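PDB 7KV2: RagB/SusD family nutrient uptake outer membrane protein from Bacteroides thetaiotaomicron, which probably binds beta-glucans at the cell surface and is thought to serve their uptake, as a SusD-family lipoprotein of the outer membrane. Local coordinates for residues W82-K88 against R367-T371; E272-N278 against N399-Y405; E414-R418 against E443-D447. All coordinates share one frame; numbering follows the deposited sequence.

Interaction 1. Residues W82-K88 against R367-T371; sequences WVGGDSK and RYQDT
The type II beta turn from Arg-367 to Asp-370 lies against the loop 82-88, setting Tyr-368 and Gln-369 against the backbone of that loop. Gln-369 reaches in with an extended chain, and its OE1 accepts two successive amides: Val-83 N at 2.9 Å, tilted from the carbonyl plane, and Gly-84 N at 2.9 Å, in that plane and nearly straight (171°). Gln-369 CB rests on Trp-82 CB, while Thr-371 CG2 meets the indole edge 3.6 Å from Trp-82 CD1. Tyr-368 N donates to Gly-85 O (2.9 Å), and Gly-84 CA makes a CA-H...O contact with Tyr-368 O at 3.2 Å. The Tyr-368 ring, swung opposite its own amide nitrogen (chi1 -179°), lies beside the backbone of Ser-87 and Lys-88; Gln-369 CG sits over the centre of one face. The Arg-367 guanidinium lays a face over Asp-86 N. Its ion pair is long, 3.7 Å from Arg-367 NH2 to Asp-86 OD1, and a water bridges that oxygen to Arg-367 NE; Arg-367 NH1 bonds Trp-319 O. The direct hydrogen bonds thus all end on the backbone of 82-88, with the glutamine oxygen standing in for a main-chain acceptor, whereas charge pairing at the more exposed end is loose and water-mediated.

Interaction 2. Residues E272-N278 against N399-Y405; sequences ESIFEIN and NLRIYRY. With NA (sodium ion), chain G.
Tyr-403 O takes the amides of both Ile-274 (N at 2.9 Å) and Phe-275 (N at 3.1 Å), the signature of a classic beta bulge. A second follows at once, Phe-275 O taking both Ile-402 N and Tyr-403 N. The antiparallel strands (166° between axes) regain register at Glu-276 and Arg-401, and the next pair, Ile-277 and Leu-400, exchanges two backbone bonds. At the other end Tyr-405 N donates to Glu-272 O. Phe-275, Ile-277, Leu-400 and Tyr-403 share the apolar face; Phe-275 CB meets Tyr-403 CD2, and Ile-402, displaced by the bulge, brings CD1 to 3.8 Å from Ile-277 CD1.

Ser-273, Glu-276, Arg-401 and Arg-404 form the polar face. The Glu-276 chain, extended beyond CG (chi2 -173°), carries OE1 to Asn-399 ND2 (2.9 Å), while Ser-273 OG donates to Glu-276 OE2 at 2.7 Å. The carboxylate lies alongside Arg-401 with OE1 over a guanidinium face, so no N-H points at it; a water accepts from Arg-401 NE and lies 2.9 Å from Glu-276 OE2. Arg-401 NH1 bonds Asn-399 O, bracing the group from the residue just before its strand. At the end of the pairing, Glu-272 OE2 and Arg-404 NH1 form a salt bridge (2.8 Å) whose hydrogen bond is weak; Arg-435 takes Glu-272 OE1, and Glu-456 and Glu-460 hold Arg-404.

Tyr-405 OH binds the sodium ion at 2.8 Å with a water and the carbonyls of Ile-248, Ser-250 and Tyr-253. Helix 217-231 packs on Phe-275 and Tyr-403, helix 70-75 touches Leu-400, and strand 400-404 runs straight into helix 405-417.

Interaction 3. Residues E414-R418 against E443-D447; sequences ELITR and EPTLD
Leu-446, at the start of helix 446-456, packs against Glu-414, Thr-417 and Arg-418 at and just past the C-terminal end of helix 405-417. The van der Waals part is made by its two methyls: CD2 lies 3.7 Å from Thr-417 CG2 and 4.0 Å from Glu-414 CG, and CD1 comes 3.5 Å from Arg-418 NH1. Both sit against one face of the Arg-418 guanidinium, CD2 over its centre.

The charged part keeps that guanidinium in place. Arg-418, its chain extended from CG to NE (chi3 -179°), reaches back to grip Glu-414 side-on, NE and NH2 both donating to OE2 at 2.9 Å, with the oxygen in the guanidinium plane; Arg-469 also bridges to Glu-414 OE2. Were Arg-418 an alanine, Leu-446 would probably lose the flat surface against its methyls, and Glu-414 OE2 would keep Arg-469 but miss two N-H groups.

Among polar contacts, Thr-417 OG1 stands 3.0 Å from Pro-444 O, though Ala-413 O competes for its single proton. Pro-444 centres an inverse gamma turn, and Thr-445 next to it N-caps helix 446-456 through Asn-448 N. The chemistry is therefore mixed: the salt bridge stays within 414-418 and uses NE and NH2 in the guanidinium plane, which leaves a face for a leucine of 443-447.

Interaction 2 is the buried one, near the middle of the chain, while interaction 1 is partly buried and interaction 3 lies at the surface. Interactions 2 and 3 are in series, strand 400-404 of the former leading into helix 405-417, at whose far end the latter forms; their nearest atoms are still about 11 Å apart. Interaction 1 shares no helix or strand with them, and its segments alternate along the chain with those of interaction 2. Chemistry follows place: two-stranded backbone pairing with enclosed charge networks inside, a side-chain carbonyl gripping loop amides in 82-88 with 367-371, and methyl-on-guanidinium packing between helix ends outside.

Interaction 1. Residues W82-K88 against R367-T371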
loop_
_atom_site.group_PDB
_atom_site.type_symbol
_atom_site.label_atom_id
_atom_site.label_comp_id
_atom_site.label_asym_id
_atom_site.label_seq_id
_atom_site.Cartn_x
_atom_site.Cartn_y
_atom_site.Cartn_z
ATOM N N TRP A 82 15.571 4.029 2.879
ATOM C CA TRP A 82 16.136 5.147 2.097
ATOM C C TRP A 82 15.446 5.183 0.719
ATOM O O TRP A 82 14.411 4.469 0.495
ATOM C CB TRP A 82 17.662 5.015 2.019
ATOM C CG TRP A 82 18.340 5.097 3.353
ATOM C CD1 TRP A 82 19.184 4.156 3.880
ATOM C CD2 TRP A 82 18.272 6.160 4.328
ATOM N NE1 TRP A 82 19.638 4.546 5.110
ATOM C CE2 TRP A 82 19.129 5.796 5.389
ATOM C CE3 TRP A 82 17.654 7.423 4.371
ATOM C CZ2 TRP A 82 19.298 6.604 6.523
ATOM C CZ3 TRP A 82 17.857 8.241 5.473
ATOM C CH2 TRP A 82 18.630 7.811 6.556
ATOM N N VAL A 83 15.945 6.019 -0.190
ATOM C CA VAL A 83 15.320 6.186 -1.527
ATOM C C VAL A 83 16.152 5.437 -2.558
ATOM O O VAL A 83 15.568 4.697 -3.371
ATOM C CB VAL A 83 15.123 7.676 -1.861
ATOM C CG1 VAL A 83 14.488 7.816 -3.227
ATOM C CG2 VAL A 83 14.289 8.376 -0.795
ATOM N N GLY A 84 17.467 5.596 -2.520
ATOM C CA GLY A 84 18.409 4.838 -3.351
ATOM C C GLY A 84 18.436 5.302 -4.808
ATOM O O GLY A 84 18.182 6.486 -5.064
ATOM N N GLY A 85 18.703 4.364 -5.725
ATOM C CA GLY A 85 18.976 4.663 -7.141
ATOM C C GLY A 85 20.406 5.118 -7.329
ATOM O O GLY A 85 21.234 4.984 -6.372
ATOM N N ASP A 86 20.728 5.590 -8.522
ATOM C CA ASP A 86 22.108 6.005 -8.868
ATOM C C ASP A 86 22.527 7.146 -7.943
ATOM O O ASP A 86 23.698 7.198 -7.609
ATOM C CB ASP A 86 22.214 6.437 -10.328
ATOM C CG ASP A 86 23.638 6.502 -10.841
ATOM O OD1 ASP A 86 24.381 5.535 -10.579
ATOM O OD2 ASP A 86 23.979 7.513 -11.524
ATOM N N SER A 87 21.635 8.082 -7.648
ATOM C CA SER A 87 21.945 9.366 -6.971
ATOM C C SER A 87 20.659 10.037 -6.537
ATOM O O SER A 87 19.587 9.565 -6.916
ATOM C CB SER A 87 22.716 10.292 -7.898
ATOM O OG SER A 87 21.843 10.887 -8.883
ATOM N N LYS A 88 20.763 11.205 -5.903
ATOM C CA LYS A 88 19.575 11.995 -5.505
ATOM C C LYS A 88 18.825 12.592 -6.709
ATOM O O LYS A 88 17.721 13.139 -6.481
ATOM C CB LYS A 88 19.987 13.072 -4.507
ATOM C CG LYS A 88 20.816 14.189 -5.108
ATOM C CD LYS A 88 21.026 15.316 -4.126
ATOM C CE LYS A 88 21.918 14.911 -2.979
ATOM N NZ LYS A 88 22.131 16.044 -2.043
ATOM N N ARG A 367 24.555 1.220 -4.585
ATOM C CA ARG A 367 24.116 2.507 -5.170
ATOM C C ARG A 367 23.944 3.524 -4.044
ATOM O O ARG A 367 24.435 3.298 -2.947
ATOM C CB ARG A 367 22.868 2.262 -6.008
ATOM C CG ARG A 367 23.167 1.584 -7.324
ATOM C CD ARG A 367 21.959 1.650 -8.250
ATOM N NE ARG A 367 22.323 2.221 -9.520
ATOM C CZ ARG A 367 21.477 2.499 -10.477
ATOM N NH1 ARG A 367 20.192 2.245 -10.306
ATOM N NH2 ARG A 367 21.920 3.002 -11.619
ATOM N N TYR A 368 23.280 4.631 -4.325
ATOM C CA TYR A 368 23.127 5.723 -3.360
ATOM C C TYR A 368 22.378 5.199 -2.134
ATOM O O TYR A 368 21.391 4.453 -2.280
ATOM C CB TYR A 368 22.429 6.863 -4.084
ATOM C CG TYR A 368 22.213 8.080 -3.244
ATOM C CD1 TYR A 368 23.242 8.627 -2.487
ATOM C CD2 TYR A 368 20.960 8.656 -3.166
ATOM C CE1 TYR A 368 23.011 9.745 -1.686
ATOM C CE2 TYR A 368 20.732 9.778 -2.395
ATOM C CZ TYR A 368 21.762 10.318 -1.648
ATOM O OH TYR A 368 21.487 11.397 -0.869
ATOM N N GLN A 369 22.846 5.554 -0.944
ATOM C CA GLN A 369 22.199 5.196 0.342
ATOM C C GLN A 369 22.212 3.681 0.578
ATOM O O GLN A 369 21.514 3.240 1.490
ATOM C CB GLN A 369 20.798 5.812 0.427
ATOM C CG GLN A 369 20.826 7.320 0.211
ATOM C CD GLN A 369 19.443 7.941 0.133
ATOM O OE1 GLN A 369 18.511 7.372 -0.471
ATOM N NE2 GLN A 369 19.317 9.159 0.654
ATOM N N ASP A 370 23.155 2.957 -0.004
ATOM C CA ASP A 370 23.303 1.496 0.215
ATOM C C ASP A 370 23.533 1.221 1.699
ATOM O O ASP A 370 24.309 1.960 2.344
ATOM C CB ASP A 370 24.486 0.899 -0.546
ATOM C CG ASP A 370 24.606 -0.610 -0.327
ATOM O OD1 ASP A 370 23.785 -1.353 -0.913
ATOM O OD2 ASP A 370 25.509 -1.031 0.432
ATOM N N THR A 371 22.861 0.214 2.246
ATOM C CA THR A 371 23.079 -0.217 3.647
ATOM C C THR A 371 23.528 -1.676 3.697
ATOM O O THR A 371 23.854 -2.137 4.824
ATOM C CB THR A 371 21.793 -0.080 4.462
ATOM O OG1 THR A 371 20.835 -0.935 3.825
ATOM C CG2 THR A 371 21.315 1.349 4.514
HETATM O O HOH W 1 24.944 2.809 -10.140
#

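Interaction 2. Residues E272-N278 against N399-Y405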
loop_
_atom_site.group_PDB
_atom_site.type_symbol
_atom_site.label_atom_id
_atom_site.label_comp_id
_atom_site.label_asym_id
_atom_site.label_seq_id
_atom_site.Cartn_x
_atom_site.Cartn_y
_atom_site.Cartn_z
ATOM N N GLU A 272 -4.763 -14.745 6.637
ATOM C CA GLU A 272 -4.438 -13.387 7.132
ATOM C C GLU A 272 -4.881 -12.297 6.153
ATOM O O GLU A 272 -4.955 -11.133 6.573
ATOM C CB GLU A 272 -2.936 -13.273 7.325
ATOM C CG GLU A 272 -2.583 -12.068 8.146
ATOM C CD GLU A 272 -1.304 -12.117 8.899
ATOM O OE1 GLU A 272 -0.829 -13.233 9.196
ATOM O OE2 GLU A 272 -0.799 -11.021 9.181
ATOM N N SER A 273 -5.080 -12.625 4.881
ATOM C CA SER A 273 -5.286 -11.607 3.818
ATOM C C SER A 273 -6.739 -11.166 3.824
ATOM O O SER A 273 -7.607 -12.027 3.621
ATOM C CB SER A 273 -4.916 -12.063 2.411
ATOM O OG SER A 273 -3.726 -12.799 2.393
ATOM N N ILE A 274 -6.978 -9.870 4.028
ATOM C CA ILE A 274 -8.291 -9.183 3.838
ATOM C C ILE A 274 -8.344 -8.578 2.428
ATOM O O ILE A 274 -9.375 -8.737 1.718
ATOM C CB ILE A 274 -8.527 -8.152 4.953
ATOM C CG1 ILE A 274 -8.675 -8.884 6.289
ATOM C CG2 ILE A 274 -9.709 -7.246 4.622
ATOM C CD1 ILE A 274 -8.526 -8.027 7.503
ATOM N N PHE A 275 -7.262 -7.952 1.968
ATOM C CA PHE A 275 -7.252 -7.411 0.590
ATOM C C PHE A 275 -5.819 -7.348 0.060
ATOM O O PHE A 275 -4.924 -6.883 0.784
ATOM C CB PHE A 275 -7.978 -6.066 0.574
ATOM C CG PHE A 275 -8.420 -5.629 -0.795
ATOM C CD1 PHE A 275 -9.351 -6.378 -1.505
ATOM C CD2 PHE A 275 -7.868 -4.498 -1.401
ATOM C CE1 PHE A 275 -9.755 -5.987 -2.772
ATOM C CE2 PHE A 275 -8.278 -4.109 -2.670
ATOM C CZ PHE A 275 -9.204 -4.866 -3.359
ATOM N N GLU A 276 -5.694 -7.748 -1.197
ATOM C CA GLU A 276 -4.444 -7.658 -2.015
ATOM C C GLU A 276 -4.807 -7.094 -3.378
ATOM O O GLU A 276 -5.955 -7.234 -3.818
ATOM C CB GLU A 276 -3.740 -8.999 -2.175
ATOM C CG GLU A 276 -3.688 -9.784 -0.887
ATOM C CD GLU A 276 -2.845 -11.054 -0.941
ATOM O OE1 GLU A 276 -2.220 -11.334 -1.990
ATOM O OE2 GLU A 276 -2.812 -11.743 0.083
ATOM N N ILE A 277 -3.811 -6.493 -4.014
ATOM C CA ILE A 277 -3.846 -6.188 -5.446
ATOM C C ILE A 277 -3.119 -7.315 -6.161
ATOM O O ILE A 277 -1.930 -7.555 -5.871
ATOM C CB ILE A 277 -3.245 -4.801 -5.696
ATOM C CG1 ILE A 277 -4.121 -3.753 -5.002
ATOM C CG2 ILE A 277 -3.106 -4.590 -7.202
ATOM C CD1 ILE A 277 -3.576 -2.344 -5.075
ATOM N N ASN A 278 -3.830 -7.976 -7.067
ATOM C CA ASN A 278 -3.342 -9.190 -7.780
ATOM C C ASN A 278 -2.326 -8.799 -8.833
ATOM O O ASN A 278 -2.621 -7.892 -9.627
ATOM C CB ASN A 278 -4.479 -9.936 -8.460
ATOM C CG ASN A 278 -5.404 -10.573 -7.454
ATOM O OD1 ASN A 278 -4.979 -10.863 -6.353
ATOM N ND2 ASN A 278 -6.680 -10.684 -7.787
ATOM N N ASN A 399 1.838 -10.342 -5.366
ATOM C CA ASN A 399 0.691 -9.468 -5.044
ATOM C C ASN A 399 1.091 -8.363 -4.046
ATOM O O ASN A 399 1.965 -8.559 -3.186
ATOM C CB ASN A 399 -0.456 -10.270 -4.423
ATOM C CG ASN A 399 -1.179 -11.186 -5.380
ATOM O OD1 ASN A 399 -0.809 -11.320 -6.561
ATOM N ND2 ASN A 399 -2.215 -11.828 -4.848
ATOM N N LEU A 400 0.456 -7.196 -4.127
ATOM C CA LEU A 400 0.674 -6.101 -3.141
ATOM C C LEU A 400 -0.323 -6.315 -2.012
ATOM O O LEU A 400 -1.541 -6.215 -2.257
ATOM C CB LEU A 400 0.559 -4.721 -3.811
ATOM C CG LEU A 400 0.845 -3.590 -2.843
ATOM C CD1 LEU A 400 2.298 -3.613 -2.376
ATOM C CD2 LEU A 400 0.486 -2.245 -3.480
ATOM N N ARG A 401 0.172 -6.661 -0.812
ATOM C CA ARG A 401 -0.737 -6.852 0.347
ATOM C C ARG A 401 -1.250 -5.475 0.806
ATOM O O ARG A 401 -0.453 -4.615 1.139
ATOM C CB ARG A 401 -0.017 -7.600 1.458
ATOM C CG ARG A 401 0.065 -9.109 1.234
ATOM C CD ARG A 401 0.957 -9.502 0.056
ATOM N NE ARG A 401 1.283 -10.936 0.151
ATOM C CZ ARG A 401 1.966 -11.618 -0.766
ATOM N NH1 ARG A 401 2.378 -11.034 -1.879
ATOM N NH2 ARG A 401 2.200 -12.899 -0.569
ATOM N N ILE A 402 -2.547 -5.262 0.867
ATOM C CA ILE A 402 -3.144 -3.965 1.283
ATOM C C ILE A 402 -3.593 -4.045 2.751
ATOM O O ILE A 402 -3.068 -3.263 3.561
ATOM C CB ILE A 402 -4.303 -3.582 0.325
ATOM C CG1 ILE A 402 -3.852 -3.531 -1.138
ATOM C CG2 ILE A 402 -4.934 -2.280 0.773
ATOM C CD1 ILE A 402 -2.691 -2.567 -1.389
ATOM N N TYR A 403 -4.468 -5.017 3.087
ATOM C CA TYR A 403 -5.017 -5.218 4.453
ATOM C C TYR A 403 -4.750 -6.646 4.918
ATOM O O TYR A 403 -5.125 -7.641 4.210
ATOM C CB TYR A 403 -6.514 -4.945 4.526
ATOM C CG TYR A 403 -6.852 -3.539 4.158
ATOM C CD1 TYR A 403 -6.274 -2.466 4.825
ATOM C CD2 TYR A 403 -7.831 -3.275 3.207
ATOM C CE1 TYR A 403 -6.601 -1.147 4.499
ATOM C CE2 TYR A 403 -8.174 -1.968 2.904
ATOM C CZ TYR A 403 -7.584 -0.905 3.567
ATOM O OH TYR A 403 -7.904 0.372 3.171
ATOM N N ARG A 404 -4.074 -6.726 6.065
ATOM C CA ARG A 404 -3.757 -8.008 6.734
ATOM C C ARG A 404 -4.453 -7.998 8.090
ATOM O O ARG A 404 -4.619 -6.927 8.678
ATOM C CB ARG A 404 -2.261 -8.204 6.911
ATOM C CG ARG A 404 -1.512 -8.159 5.587
ATOM C CD ARG A 404 -0.093 -8.680 5.645
ATOM N NE ARG A 404 0.902 -7.825 6.301
ATOM C CZ ARG A 404 1.402 -8.004 7.527
ATOM N NH1 ARG A 404 0.967 -8.984 8.322
ATOM N NH2 ARG A 404 2.359 -7.205 7.961
ATOM N N TYR A 405 -4.773 -9.179 8.583
ATOM C CA TYR A 405 -5.514 -9.324 9.851
ATOM C C TYR A 405 -4.725 -8.733 11.019
ATOM O O TYR A 405 -5.339 -8.312 11.966
ATOM C CB TYR A 405 -5.802 -10.793 10.093
ATOM C CG TYR A 405 -6.668 -11.111 11.286
ATOM C CD1 TYR A 405 -8.016 -10.828 11.294
ATOM C CD2 TYR A 405 -6.151 -11.815 12.355
ATOM C CE1 TYR A 405 -8.826 -11.218 12.357
ATOM C CE2 TYR A 405 -6.936 -12.199 13.426
ATOM C CZ TYR A 405 -8.278 -11.911 13.429
ATOM O OH TYR A 405 -9.032 -12.351 14.480
HETATM NA NA NA G . -10.895 -14.072 13.279
HETATM O O HOH W 2 -0.591 -12.450 1.803
HETATM O O HOH W 3 -10.437 -15.877 14.534
#

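Interaction 3. Residues E414-R418 against E443-D447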
loop_
_atom_site.group_PDB
_atom_site.type_symbol
_atom_site.label_atom_id
_atom_site.label_comp_id
_atom_site.label_asym_id
_atom_site.label_seq_id
_atom_site.Cartn_x
_atom_site.Cartn_y
_atom_site.Cartn_z
ATOM N N GLU A 414 -6.040 -0.239 19.320
ATOM C CA GLU A 414 -5.883 1.234 19.396
ATOM C C GLU A 414 -7.244 1.875 19.692
ATOM O O GLU A 414 -7.294 2.777 20.533
ATOM C CB GLU A 414 -5.334 1.812 18.095
ATOM C CG GLU A 414 -5.102 3.285 18.168
ATOM C CD GLU A 414 -4.437 3.908 16.965
ATOM O OE1 GLU A 414 -3.809 3.145 16.171
ATOM O OE2 GLU A 414 -4.502 5.167 16.851
ATOM N N LEU A 415 -8.291 1.458 18.983
ATOM C CA LEU A 415 -9.651 2.047 19.131
ATOM C C LEU A 415 -10.157 1.798 20.566
ATOM O O LEU A 415 -10.703 2.754 21.168
ATOM C CB LEU A 415 -10.594 1.478 18.065
ATOM C CG LEU A 415 -10.304 1.961 16.648
ATOM C CD1 LEU A 415 -11.119 1.209 15.606
ATOM C CD2 LEU A 415 -10.531 3.446 16.539
ATOM N N ILE A 416 -9.950 0.604 21.104
ATOM C CA ILE A 416 -10.321 0.273 22.514
ATOM C C ILE A 416 -9.545 1.227 23.431
ATOM O O ILE A 416 -10.174 1.905 24.289
ATOM C CB ILE A 416 -10.093 -1.211 22.869
ATOM C CG1 ILE A 416 -10.983 -2.141 22.037
ATOM C CG2 ILE A 416 -10.269 -1.457 24.372
ATOM C CD1 ILE A 416 -10.498 -3.561 21.996
ATOM N N THR A 417 -8.234 1.346 23.225
ATOM C CA THR A 417 -7.387 2.180 24.095
ATOM C C THR A 417 -7.820 3.639 23.997
ATOM O O THR A 417 -7.622 4.351 24.995
ATOM C CB THR A 417 -5.909 1.975 23.793
ATOM O OG1 THR A 417 -5.657 0.642 24.234
ATOM C CG2 THR A 417 -5.028 2.974 24.511
ATOM N N ARG A 418 -8.361 4.082 22.865
ATOM C CA ARG A 418 -8.771 5.497 22.660
ATOM C C ARG A 418 -10.188 5.711 23.230
ATOM O O ARG A 418 -10.721 6.800 23.030
ATOM C CB ARG A 418 -8.770 5.911 21.186
ATOM C CG ARG A 418 -7.392 6.035 20.561
ATOM C CD ARG A 418 -7.428 6.670 19.184
ATOM N NE ARG A 418 -6.087 6.738 18.631
ATOM C CZ ARG A 418 -5.158 7.623 18.949
ATOM N NH1 ARG A 418 -5.379 8.576 19.846
ATOM N NH2 ARG A 418 -3.977 7.541 18.375
ATOM N N GLU A 443 1.959 -3.904 27.386
ATOM C CA GLU A 443 0.692 -3.243 27.757
ATOM C C GLU A 443 0.173 -2.500 26.538
ATOM O O GLU A 443 0.954 -1.935 25.778
ATOM C CB GLU A 443 0.904 -2.264 28.932
ATOM C CG GLU A 443 1.176 -2.947 30.269
ATOM C CD GLU A 443 0.116 -3.948 30.718
ATOM O OE1 GLU A 443 -1.063 -3.620 30.686
ATOM O OE2 GLU A 443 0.484 -5.078 31.099
ATOM N N PRO A 444 -1.158 -2.418 26.351
ATOM C CA PRO A 444 -1.739 -1.708 25.215
ATOM C C PRO A 444 -1.811 -0.191 25.424
ATOM O O PRO A 444 -2.868 0.381 25.207
ATOM C CB PRO A 444 -3.129 -2.344 25.124
ATOM C CG PRO A 444 -3.494 -2.575 26.588
ATOM C CD PRO A 444 -2.189 -3.015 27.218
ATOM N N THR A 445 -0.676 0.450 25.679
ATOM C CA THR A 445 -0.541 1.927 25.544
ATOM C C THR A 445 -0.607 2.299 24.061
ATOM O O THR A 445 -0.274 1.437 23.220
ATOM C CB THR A 445 0.742 2.460 26.177
ATOM O OG1 THR A 445 1.860 1.983 25.428
ATOM C CG2 THR A 445 0.886 2.059 27.633
ATOM N N LEU A 446 -0.996 3.532 23.758
ATOM C CA LEU A 446 -0.984 4.079 22.382
ATOM C C LEU A 446 0.432 3.968 21.837
ATOM O O LEU A 446 0.570 3.502 20.671
ATOM C CB LEU A 446 -1.438 5.539 22.358
ATOM C CG LEU A 446 -2.932 5.788 22.499
ATOM C CD1 LEU A 446 -3.235 7.251 22.202
ATOM C CD2 LEU A 446 -3.755 4.895 21.578
ATOM N N ASP A 447 1.447 4.360 22.612
ATOM C CA ASP A 447 2.847 4.311 22.096
ATOM C C ASP A 447 3.210 2.867 21.729
ATOM O O ASP A 447 3.837 2.658 20.674
ATOM C CB ASP A 447 3.858 4.904 23.077
ATOM C CG ASP A 447 3.749 6.420 23.131
ATOM O OD1 ASP A 447 2.987 6.984 22.333
ATOM O OD2 ASP A 447 4.376 7.004 23.986
#